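Local coordinates for protein glycosyl hydrolase, family 38 (Enterococcus faecalis, PDB 5KBP) that probably hydrolyses alpha-linked mannose residues of carbohydrates, as a metal-dependent alpha-mannosidase of glycoside hydrolase family 38, at residues S603-V614 with T640-T651. Sequence-based numbering, arbitrary orientation.
Sequences SYQIKQTVMLPV and TLRPFEITTMVT
Tyr604 and Val650 exchange a pair of backbone hydrogen bonds near one end of an antiparallel strand pair, residues 603-613 against 641-651, within a large antiparallel sheet of the family 38 C-terminal domain. The same pairing recurs at Ile606-Thr648, Gln608-Ile646, Val610-Phe644 and Leu612-Arg642, so every second residue points both its N-H and its C=O at the partner strand. Ile646 N is modelled implausibly close to Gln608 O, so the length of that bond is doubtful. Beyond the last exchange, Val614 N reaches Thr640 O at 3.1 Å. The two bonds between Val610 and Phe644 are unequal: Phe644 O receives Val610 N almost straight (174° at the hydrogen) but from above the carbonyl plane, whereas Phe644 N gives Val610 O a weak, bent bond of 123°. The intervening Ser603, Gln605 and Lys607 turn their backbone polar groups to the other neighbour, strand 591-597, bonding Glu596, Thr593 and Glu591.

The face carrying Ile606, Gln608, Leu612, Phe644, Ile646, Thr648 and Val650 turns partly to strand 555-566, whose Phe562 touches Gln608, Ile646 and Thr648. Here Thr648 OG1 hydrogen-bonds Thr663 OG1 on strand 659-667. Gln608 NE2 holds Asn542 O weakly, while its buried OE1 has no partner in the model. Leu612 CD1 lies over one face of the Phe644 ring, 3.9 Å from the centroid and displaced toward its rim; Phe644 CG, anti to the backbone N (chi1 180°), carries the ring alongside Val610, whose CG1 meets its edge.

On the other face, Met649 bends so that SD rests 3.6 Å from Gln605 CB, while Ser603 OG bonds Glu596 OE1. Extended Lys607 slants across Glu645: NZ makes only a long salt bridge of 4.0 Å to OE2, and Lys607 CD lies closer to that oxygen, at 3.3 Å.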
loop_
_atom_site.group_PDB
_atom_site.type_symbol
_atom_site.label_atom_id
_atom_site.label_comp_id
_atom_site.label_asym_id
_atom_site.label_seq_id
_atom_site.Cartn_x
_atom_site.Cartn_y
_atom_site.Cartn_z
ATOM N N SER A 603 -26.265 18.145 -21.760
ATOM C CA SER A 603 -26.285 17.314 -20.565
ATOM C C SER A 603 -27.317 17.843 -19.581
ATOM O O SER A 603 -27.532 19.053 -19.470
ATOM C CB SER A 603 -24.907 17.258 -19.887
ATOM O OG SER A 603 -24.554 18.521 -19.351
ATOM N N TYR A 604 -27.949 16.916 -18.864
ATOM C CA TYR A 604 -28.924 17.226 -17.828
ATOM C C TYR A 604 -28.462 16.657 -16.495
ATOM O O TYR A 604 -27.855 15.582 -16.443
ATOM C CB TYR A 604 -30.303 16.648 -18.169
ATOM C CG TYR A 604 -31.143 17.512 -19.079
ATOM C CD1 TYR A 604 -30.894 17.567 -20.443
ATOM C CD2 TYR A 604 -32.198 18.260 -18.575
ATOM C CE1 TYR A 604 -31.665 18.352 -21.277
ATOM C CE2 TYR A 604 -32.976 19.048 -19.403
ATOM C CZ TYR A 604 -32.704 19.088 -20.753
ATOM O OH TYR A 604 -33.472 19.866 -21.585
ATOM N N GLN A 605 -28.759 17.379 -15.419
ATOM C CA GLN A 605 -28.523 16.898 -14.065
ATOM C C GLN A 605 -29.848 16.456 -13.462
ATOM O O GLN A 605 -30.823 17.216 -13.470
ATOM C CB GLN A 605 -27.885 17.978 -13.192
ATOM C CG GLN A 605 -27.458 17.480 -11.819
ATOM C CD GLN A 605 -27.325 18.596 -10.803
ATOM O OE1 GLN A 605 -28.273 19.345 -10.560
ATOM N NE2 GLN A 605 -26.148 18.713 -10.200
ATOM N N ILE A 606 -29.885 15.229 -12.952
ATOM C CA ILE A 606 -31.069 14.675 -12.307
ATOM C C ILE A 606 -30.732 14.433 -10.843
ATOM O O ILE A 606 -29.841 13.634 -10.530
ATOM C CB ILE A 606 -31.538 13.377 -12.981
ATOM C CG1 ILE A 606 -31.811 13.617 -14.467
ATOM C CG2 ILE A 606 -32.781 12.844 -12.289
ATOM C CD1 ILE A 606 -32.192 12.366 -15.227
ATOM N N LYS A 607 -31.440 15.121 -9.951
ATOM C CA LYS A 607 -31.244 14.990 -8.514
ATOM C C LYS A 607 -32.461 14.325 -7.889
ATOM O O LYS A 607 -33.592 14.792 -8.065
ATOM C CB LYS A 607 -30.999 16.352 -7.863
ATOM C CG LYS A 607 -29.554 16.816 -7.903
ATOM C CD LYS A 607 -29.372 18.083 -7.085
ATOM C CE LYS A 607 -27.911 18.485 -6.991
ATOM N NZ LYS A 607 -27.735 19.690 -6.135
ATOM N N GLN A 608 -32.224 13.239 -7.156
ATOM C CA GLN A 608 -33.268 12.520 -6.440
ATOM C C GLN A 608 -32.791 12.242 -5.022
ATOM O O GLN A 608 -31.687 11.725 -4.827
ATOM C CB GLN A 608 -33.626 11.208 -7.145
ATOM C CG GLN A 608 -34.249 11.382 -8.518
ATOM C CD GLN A 608 -33.839 10.287 -9.481
ATOM O OE1 GLN A 608 -32.717 9.785 -9.420
ATOM N NE2 GLN A 608 -34.747 9.908 -10.372
ATOM N N THR A 609 -33.619 12.592 -4.043
ATOM C CA THR A 609 -33.355 12.303 -2.640
ATOM C C THR A 609 -34.368 11.278 -2.150
ATOM O O THR A 609 -35.579 11.472 -2.302
ATOM C CB THR A 609 -33.426 13.572 -1.786
ATOM O OG1 THR A 609 -32.324 14.429 -2.104
ATOM C CG2 THR A 609 -33.376 13.225 -0.304
ATOM N N VAL A 610 -33.869 10.186 -1.575
ATOM C CA VAL A 610 -34.717 9.122 -1.058
ATOM C C VAL A 610 -34.270 8.784 0.357
ATOM O O VAL A 610 -33.096 8.932 0.712
ATOM C CB VAL A 610 -34.687 7.872 -1.971
ATOM C CG1 VAL A 610 -33.446 7.027 -1.710
ATOM C CG2 VAL A 610 -35.956 7.059 -1.801
ATOM N N MET A 611 -35.223 8.346 1.175
ATOM C CA MET A 611 -34.976 8.036 2.577
ATOM C C MET A 611 -34.701 6.544 2.719
ATOM O O MET A 611 -35.575 5.717 2.442
ATOM C CB MET A 611 -36.164 8.452 3.442
ATOM C CG MET A 611 -36.470 9.937 3.381
ATOM S SD MET A 611 -35.168 10.959 4.102
ATOM C CE MET A 611 -35.227 10.421 5.810
ATOM N N LEU A 612 -33.491 6.207 3.158
ATOM C CA LEU A 612 -33.078 4.819 3.251
ATOM C C LEU A 612 -32.814 4.426 4.700
ATOM O O LEU A 612 -32.403 5.261 5.512
ATOM C CB LEU A 612 -31.814 4.562 2.421
ATOM C CG LEU A 612 -31.938 4.735 0.908
ATOM C CD1 LEU A 612 -30.657 4.296 0.218
ATOM C CD2 LEU A 612 -33.133 3.956 0.383
ATOM N N PRO A 613 -33.063 3.165 5.055
ATOM C CA PRO A 613 -32.652 2.677 6.375
ATOM C C PRO A 613 -31.153 2.848 6.571
ATOM O O PRO A 613 -30.360 2.611 5.658
ATOM C CB PRO A 613 -33.055 1.199 6.345
ATOM C CG PRO A 613 -34.166 1.136 5.345
ATOM C CD PRO A 613 -33.812 2.149 4.295
ATOM N N VAL A 614 -30.769 3.278 7.775
ATOM C CA VAL A 614 -29.360 3.550 8.053
ATOM C C VAL A 614 -28.533 2.278 7.923
ATOM O O VAL A 614 -27.395 2.307 7.436
ATOM C CB VAL A 614 -29.208 4.192 9.443
ATOM C CG1 VAL A 614 -27.743 4.453 9.757
ATOM C CG2 VAL A 614 -30.007 5.481 9.512
ATOM N N THR A 640 -34.995 3.438 11.466
ATOM C CA THR A 640 -34.432 4.782 11.437
ATOM C C THR A 640 -33.998 5.113 10.015
ATOM O O THR A 640 -33.192 4.389 9.420
ATOM C CB THR A 640 -33.247 4.889 12.395
ATOM O OG1 THR A 640 -33.659 4.500 13.711
ATOM C CG2 THR A 640 -32.722 6.317 12.436
ATOM N N LEU A 641 -34.524 6.208 9.474
ATOM C CA LEU A 641 -34.275 6.595 8.095
ATOM C C LEU A 641 -33.297 7.764 8.033
ATOM O O LEU A 641 -33.209 8.578 8.958
ATOM C CB LEU A 641 -35.582 6.966 7.389
ATOM C CG LEU A 641 -36.679 5.900 7.446
ATOM C CD1 LEU A 641 -37.909 6.352 6.673
ATOM C CD2 LEU A 641 -36.170 4.565 6.921
ATOM N N ARG A 642 -32.561 7.835 6.924
ATOM C CA ARG A 642 -31.547 8.848 6.690
ATOM C C ARG A 642 -31.616 9.268 5.228
ATOM O O ARG A 642 -31.808 8.415 4.348
ATOM C CB ARG A 642 -30.143 8.318 7.020
ATOM C CG ARG A 642 -29.046 9.372 7.042
ATOM C CD ARG A 642 -27.670 8.731 6.936
ATOM N NE ARG A 642 -26.592 9.716 6.966
ATOM C CZ ARG A 642 -25.754 9.875 7.985
ATOM N NH1 ARG A 642 -25.861 9.105 9.059
ATOM N NH2 ARG A 642 -24.801 10.796 7.929
ATOM N N PRO A 643 -31.480 10.562 4.936
ATOM C CA PRO A 643 -31.529 11.010 3.539
ATOM C C PRO A 643 -30.402 10.410 2.710
ATOM O O PRO A 643 -29.294 10.176 3.197
ATOM C CB PRO A 643 -31.390 12.531 3.650
ATOM C CG PRO A 643 -31.875 12.852 5.025
ATOM C CD PRO A 643 -31.442 11.696 5.877
ATOM N N PHE A 644 -30.707 10.161 1.435
ATOM C CA PHE A 644 -29.749 9.564 0.506
ATOM C C PHE A 644 -30.013 10.179 -0.867
ATOM O O PHE A 644 -30.989 9.818 -1.530
ATOM C CB PHE A 644 -29.884 8.048 0.481
ATOM C CG PHE A 644 -28.933 7.364 -0.462
ATOM C CD1 PHE A 644 -27.649 7.039 -0.057
ATOM C CD2 PHE A 644 -29.328 7.031 -1.748
ATOM C CE1 PHE A 644 -26.773 6.406 -0.918
ATOM C CE2 PHE A 644 -28.457 6.398 -2.615
ATOM C CZ PHE A 644 -27.179 6.084 -2.199
ATOM N N GLU A 645 -29.146 11.099 -1.281
ATOM C CA GLU A 645 -29.338 11.839 -2.521
ATOM C C GLU A 645 -28.614 11.156 -3.674
ATOM O O GLU A 645 -27.493 10.661 -3.520
ATOM C CB GLU A 645 -28.844 13.279 -2.366
ATOM C CG GLU A 645 -29.177 14.185 -3.544
ATOM C CD GLU A 645 -28.922 15.649 -3.244
ATOM O OE1 GLU A 645 -28.598 15.972 -2.082
ATOM O OE2 GLU A 645 -29.048 16.478 -4.170
ATOM N N ILE A 646 -29.267 11.131 -4.834
ATOM C CA ILE A 646 -28.730 10.518 -6.043
ATOM C C ILE A 646 -28.677 11.586 -7.127
ATOM O O ILE A 646 -29.700 12.206 -7.442
ATOM C CB ILE A 646 -29.574 9.317 -6.499
ATOM C CG1 ILE A 646 -29.762 8.324 -5.351
ATOM C CG2 ILE A 646 -28.923 8.631 -7.688
ATOM C CD1 ILE A 646 -30.622 7.132 -5.712
ATOM N N THR A 647 -27.492 11.800 -7.695
ATOM C CA THR A 647 -27.282 12.795 -8.741
ATOM C C THR A 647 -26.716 12.102 -9.972
ATOM O O THR A 647 -25.625 11.522 -9.915
ATOM C CB THR A 647 -26.340 13.907 -8.270
ATOM O OG1 THR A 647 -26.869 14.515 -7.086
ATOM C CG2 THR A 647 -26.187 14.969 -9.352
ATOM N N THR A 648 -27.450 12.169 -11.079
ATOM C CA THR A 648 -27.062 11.530 -12.329
ATOM C C THR A 648 -26.943 12.584 -13.421
ATOM O O THR A 648 -27.824 13.437 -13.564
ATOM C CB THR A 648 -28.078 10.460 -12.742
ATOM O OG1 THR A 648 -28.245 9.518 -11.676
ATOM C CG2 THR A 648 -27.602 9.723 -13.987
ATOM N N MET A 649 -25.853 12.522 -14.183
ATOM C CA MET A 649 -25.629 13.408 -15.319
ATOM C C MET A 649 -25.888 12.621 -16.599
ATOM O O MET A 649 -25.119 11.718 -16.946
ATOM C CB MET A 649 -24.211 13.975 -15.300
ATOM C CG MET A 649 -23.944 14.962 -14.176
ATOM S SD MET A 649 -24.822 16.523 -14.381
ATOM C CE MET A 649 -24.062 17.154 -15.876
ATOM N N VAL A 650 -26.967 12.959 -17.295
ATOM C CA VAL A 650 -27.312 12.319 -18.559
ATOM C C VAL A 650 -26.759 13.175 -19.691
ATOM O O VAL A 650 -27.142 14.339 -19.844
ATOM C CB VAL A 650 -28.830 12.133 -18.698
ATOM C CG1 VAL A 650 -29.158 11.405 -19.995
ATOM C CG2 VAL A 650 -29.383 11.378 -17.501
ATOM N N THR A 651 -25.861 12.599 -20.487
ATOM C CA THR A 651 -25.152 13.332 -21.527
ATOM C C THR A 651 -25.447 12.731 -22.894
ATOM O O THR A 651 -25.489 11.506 -23.052
ATOM C CB THR A 651 -23.639 13.325 -21.270
ATOM O OG1 THR A 651 -23.376 13.780 -19.937
ATOM C CG2 THR A 651 -22.924 14.239 -22.257
#